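Local coordinates for molybdopterin-guanine dinucleotide biosynthesis protein B (MobB) (Archaeoglobus fulgidus, PDB 2F1R), which probably binds GTP and is thought to take part in making the molybdopterin-guanine dinucleotide cofactor, at residues 108-113 and 128-133; 133-138 and 145-150. All coordinates share one frame; numbering follows the deposited sequence.

Interaction 1 (108-113 and 128-133); sequences GKDRIV and RILAVV
Arg-111 and Ile-129 pair across two neighbouring parallel strands of the central sheet of a P-loop NTPase-like fold. Arg-111 N bonds to Arg-128 O (2.8 Å), and Leu-130 N returns a nearly straight bond to Arg-111 O. An extra residue at Leu-130 to Ala-131 shifts the register by one, consistent with a beta bulge: Val-113 N donates to Ala-131 O, and Val-133 N donates to Val-113 O. From CB of Arg-111, CG stands between the backbone N and the carbonyl carbon (chi1 68°), near Ile-129 CG1. CD then crosses to within 3.4 Å of Arg-128 O and packs on Ile-129 CG1 at 3.9 Å. Bends at chi2 and chi3 precede the guanidinium, where NE and NH2 both grip Lys-109 O in plane, NE at 2.7 Å. NH2 also reaches Ser-105 O, and NH1 donates to Phe-124 O. An alanine here would probably leave the Lys-109, Ser-105 and Phe-124 carbonyls without these donors and the loop before the strand less firmly held. On the sheet face of Ile-112, its CG2 meets Val-133 CG2 at 3.7 Å. At the strand entrance, Asp-110 OD2 sits 3.5 Å from Arg-128 NH1, well out of the guanidinium plane.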
# COMPACT_ATOMS: atom_id res chain seq x y z
N GLY A 108 18.40 -12.34 -7.69
CA GLY A 108 19.85 -12.24 -7.50
C GLY A 108 20.36 -11.35 -6.38
O GLY A 108 21.56 -11.10 -6.29
N LYS A 109 19.47 -10.86 -5.50
CA LYS A 109 19.92 -10.12 -4.31
C LYS A 109 20.71 -11.02 -3.37
O LYS A 109 20.44 -12.23 -3.32
CB LYS A 109 18.74 -9.51 -3.53
CG LYS A 109 17.82 -8.61 -4.29
CD LYS A 109 18.54 -7.39 -4.95
CE LYS A 109 17.50 -6.45 -5.55
NZ LYS A 109 18.14 -5.50 -6.48
N ASP A 110 21.66 -10.46 -2.61
CA ASP A 110 22.29 -11.21 -1.51
C ASP A 110 21.20 -11.95 -0.71
O ASP A 110 20.13 -11.38 -0.56
CB ASP A 110 22.98 -10.25 -0.55
CG ASP A 110 24.19 -9.55 -1.20
OD1 ASP A 110 24.49 -9.86 -2.38
OD2 ASP A 110 24.79 -8.69 -0.52
N ARG A 111 21.47 -13.15 -0.18
CA ARG A 111 20.42 -13.96 0.46
C ARG A 111 20.90 -14.74 1.66
O ARG A 111 22.05 -15.21 1.71
CB ARG A 111 19.77 -14.95 -0.54
CG ARG A 111 20.66 -16.14 -1.07
CD ARG A 111 21.40 -15.81 -2.41
NE ARG A 111 20.56 -14.94 -3.26
CZ ARG A 111 19.65 -15.38 -4.11
NH1 ARG A 111 19.49 -16.68 -4.30
NH2 ARG A 111 18.96 -14.52 -4.81
N ILE A 112 19.97 -14.91 2.59
CA ILE A 112 20.08 -15.95 3.59
C ILE A 112 19.23 -17.11 3.15
O ILE A 112 18.06 -16.92 2.79
CB ILE A 112 19.69 -15.41 4.99
CG1 ILE A 112 20.68 -14.28 5.39
CG2 ILE A 112 19.66 -16.56 6.03
CD1 ILE A 112 20.42 -13.71 6.80
N VAL A 113 19.83 -18.31 3.13
CA VAL A 113 19.20 -19.52 2.57
C VAL A 113 18.73 -20.40 3.70
O VAL A 113 19.58 -20.86 4.48
CB VAL A 113 20.17 -20.36 1.67
CG1 VAL A 113 19.49 -21.70 1.21
CG2 VAL A 113 20.64 -19.54 0.48
N ARG A 128 24.55 -13.65 -4.03
CA ARG A 128 25.52 -13.97 -2.98
C ARG A 128 24.90 -14.56 -1.72
O ARG A 128 23.99 -13.94 -1.12
CB ARG A 128 26.36 -12.74 -2.62
CG ARG A 128 27.63 -13.09 -1.91
CD ARG A 128 28.63 -11.92 -1.93
NE ARG A 128 28.75 -11.40 -0.58
CZ ARG A 128 28.52 -10.14 -0.22
NH1 ARG A 128 28.15 -9.23 -1.13
NH2 ARG A 128 28.67 -9.80 1.07
N ILE A 129 25.39 -15.75 -1.33
CA ILE A 129 24.90 -16.42 -0.13
C ILE A 129 25.69 -15.87 1.05
O ILE A 129 26.92 -16.02 1.15
CB ILE A 129 24.94 -17.99 -0.21
CG1 ILE A 129 23.98 -18.49 -1.31
CG2 ILE A 129 24.63 -18.63 1.16
CD1 ILE A 129 24.27 -19.93 -1.77
N LEU A 130 24.95 -15.24 1.96
CA LEU A 130 25.55 -14.59 3.09
C LEU A 130 25.61 -15.55 4.23
O LEU A 130 26.56 -15.50 5.07
CB LEU A 130 24.72 -13.36 3.49
CG LEU A 130 24.62 -12.21 2.48
CD1 LEU A 130 23.92 -11.06 3.06
CD2 LEU A 130 26.01 -11.81 1.97
N ALA A 131 24.57 -16.40 4.32
CA ALA A 131 24.53 -17.42 5.37
C ALA A 131 23.47 -18.45 5.07
O ALA A 131 22.54 -18.20 4.29
CB ALA A 131 24.25 -16.78 6.73
N VAL A 132 23.61 -19.62 5.71
CA VAL A 132 22.68 -20.69 5.51
C VAL A 132 22.08 -20.98 6.85
O VAL A 132 22.82 -21.05 7.86
CB VAL A 132 23.34 -21.95 4.88
CG1 VAL A 132 22.35 -23.15 4.85
CG2 VAL A 132 23.91 -21.65 3.41
N VAL A 133 20.75 -21.11 6.89
CA VAL A 133 20.04 -21.54 8.11
C VAL A 133 19.55 -22.99 7.95
O VAL A 133 18.76 -23.30 7.08
CB VAL A 133 18.92 -20.59 8.46
CG1 VAL A 133 18.18 -21.06 9.70
CG2 VAL A 133 19.49 -19.18 8.68
O HOH W 1 23.85 -11.00 -4.63

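Interaction 2 (133-138 and 145-150); sequences VCDERV and RRDEVE
Arg-146 folds its side chain over the start of the loop that follows strand 129-133, and Asp-135 meets it there. In Arg-146, bends at chi2 (57°) and chi3 (66°) set CD beside Val-133 and NE beside Cys-134. Its CD lies 3.7 Å from Val-133 CG1, the methyl that also touches Arg-146 CA. Farther out, NE passes 3.5 Å from Cys-134 CA. The guanidinium then lies under the carboxylate of Asp-135: OD2 stands 3.8 Å above the guanidinium plane, offset toward its rim, and the two flat groups are only 25° apart. This is a stacked charge pair, long and without an N-H aimed at the oxygen. The other oxygen, OD1, turns to the backbone and takes a weak hydrogen bond from Arg-146 N at 3.3 Å.

Asp-135 OD1 also lies 3.1 Å from Asp-147 OD1, two acceptors that would repel if both were ionised. Positive charge nearby probably eases this, since Arg-145 NE is 3.4 Å from Asp-147 OD2. Arg-145 lays its CB against Asp-135 OD1, while its CA makes a CA-H...O contact to Cys-134 O, an oxygen that also accepts from Trp-143 NE1. Arg-145 N donates to Glu-148 OE1, tying across the type I beta turn that runs from Arg-145 to Glu-148, the N-cap residue. Two loops thus meet beyond the C-terminal ends of adjacent parallel strands, 129-133 and 143-144, the second turning into helix 149-160, as in parallel alpha/beta folds.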
# COMPACT_ATOMS: atom_id res chain seq x y z
N VAL A 133 20.75 -21.11 6.89
CA VAL A 133 20.04 -21.54 8.11
C VAL A 133 19.55 -22.99 7.95
O VAL A 133 18.76 -23.30 7.08
CB VAL A 133 18.92 -20.59 8.46
CG1 VAL A 133 18.18 -21.06 9.70
CG2 VAL A 133 19.49 -19.18 8.68
N CYS A 134 20.07 -23.88 8.79
CA CYS A 134 19.83 -25.30 8.66
C CYS A 134 20.14 -25.97 10.00
O CYS A 134 21.16 -25.67 10.64
CB CYS A 134 20.72 -25.86 7.56
SG CYS A 134 20.36 -27.59 7.19
N ASP A 135 19.26 -26.83 10.46
CA ASP A 135 19.53 -27.58 11.73
C ASP A 135 20.74 -28.51 11.71
O ASP A 135 21.38 -28.77 12.73
CB ASP A 135 18.25 -28.28 12.21
CG ASP A 135 17.30 -27.31 12.91
OD1 ASP A 135 17.77 -26.34 13.55
OD2 ASP A 135 16.08 -27.53 12.86
N GLU A 136 21.05 -29.00 10.52
CA GLU A 136 22.22 -29.79 10.24
C GLU A 136 23.32 -28.85 9.73
O GLU A 136 23.07 -27.97 8.88
CB GLU A 136 21.87 -30.81 9.15
CG GLU A 136 22.95 -31.84 8.94
CD GLU A 136 22.68 -32.81 7.79
OE1 GLU A 136 23.66 -33.49 7.46
OE2 GLU A 136 21.54 -32.87 7.21
N ARG A 137 24.53 -29.03 10.24
CA ARG A 137 25.68 -28.28 9.75
C ARG A 137 25.85 -28.34 8.25
O ARG A 137 25.70 -29.37 7.61
CB ARG A 137 26.97 -28.67 10.50
CG ARG A 137 28.28 -28.43 9.76
CD ARG A 137 29.52 -28.88 10.64
NE ARG A 137 29.76 -27.91 11.71
CZ ARG A 137 30.46 -26.79 11.53
NH1 ARG A 137 31.00 -26.54 10.32
NH2 ARG A 137 30.62 -25.92 12.54
N VAL A 138 26.14 -27.17 7.69
CA VAL A 138 26.35 -26.99 6.28
C VAL A 138 27.82 -26.50 6.07
O VAL A 138 28.30 -25.68 6.84
CB VAL A 138 25.29 -25.99 5.75
CG1 VAL A 138 25.73 -25.27 4.51
CG2 VAL A 138 23.90 -26.73 5.53
N ARG A 145 21.72 -22.48 13.03
CA ARG A 145 20.54 -23.34 13.17
C ARG A 145 19.26 -22.51 13.14
O ARG A 145 19.29 -21.34 13.43
CB ARG A 145 20.64 -24.12 14.48
CG ARG A 145 21.85 -25.03 14.58
CD ARG A 145 22.07 -25.55 15.99
NE ARG A 145 20.90 -26.24 16.52
CZ ARG A 145 20.95 -27.16 17.48
NH1 ARG A 145 22.14 -27.53 18.00
NH2 ARG A 145 19.83 -27.75 17.92
N ARG A 146 18.13 -23.14 12.81
CA ARG A 146 16.78 -22.48 12.72
C ARG A 146 16.42 -21.62 13.94
O ARG A 146 15.84 -20.55 13.81
CB ARG A 146 15.68 -23.56 12.51
CG ARG A 146 14.94 -23.64 11.14
CD ARG A 146 15.78 -23.83 9.78
NE ARG A 146 16.49 -25.11 9.60
CZ ARG A 146 15.98 -26.28 9.18
NH1 ARG A 146 14.68 -26.40 8.88
NH2 ARG A 146 16.78 -27.35 9.09
N ASP A 147 16.83 -22.08 15.12
CA ASP A 147 16.50 -21.51 16.41
C ASP A 147 17.31 -20.28 16.84
O ASP A 147 17.02 -19.65 17.85
CB ASP A 147 16.69 -22.62 17.48
CG ASP A 147 17.73 -23.73 17.05
OD1 ASP A 147 17.50 -24.45 16.02
OD2 ASP A 147 18.76 -23.94 17.79
N GLU A 148 18.36 -19.96 16.10
CA GLU A 148 19.33 -18.99 16.60
C GLU A 148 18.95 -17.56 16.13
O GLU A 148 19.77 -16.82 15.57
CB GLU A 148 20.74 -19.39 16.13
CG GLU A 148 21.36 -20.63 16.79
CD GLU A 148 22.81 -20.83 16.35
OE1 GLU A 148 23.03 -21.28 15.22
OE2 GLU A 148 23.73 -20.53 17.12
N VAL A 149 17.71 -17.18 16.39
CA VAL A 149 17.12 -16.00 15.77
C VAL A 149 17.82 -14.74 16.16
O VAL A 149 18.01 -13.86 15.31
CB VAL A 149 15.58 -15.91 16.00
CG1 VAL A 149 14.89 -17.23 15.65
CG2 VAL A 149 15.24 -15.46 17.43
N GLU A 150 18.24 -14.65 17.42
CA GLU A 150 19.03 -13.50 17.88
C GLU A 150 20.39 -13.39 17.18
O GLU A 150 20.87 -12.26 16.88
CB GLU A 150 19.22 -13.51 19.41
CG GLU A 150 17.95 -13.22 20.21
CD GLU A 150 17.22 -14.47 20.74
OE1 GLU A 150 16.26 -14.32 21.54
OE2 GLU A 150 17.59 -15.61 20.36

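Overall arrangement
Interaction 1 pairs two strands of the parallel sheet, and interaction 2 continues from the end of one of them into the loops beyond. Val-133 belongs to both: its CG2 serves interaction 1 and its CG1 interaction 2. Their centres are about 14 Å apart, and they also touch through Val-132 CG1 and Val-138 CG2, 4.0 Å from each other. The centre of interaction 1 lies about 11 Å from the centre of the chain, that of interaction 2 about 18 Å, nearer the periphery. The side chains of Val-113 and Arg-146 both come near, without touching, a probable P-loop, which is consistent with a position near the nucleotide site expected of the family.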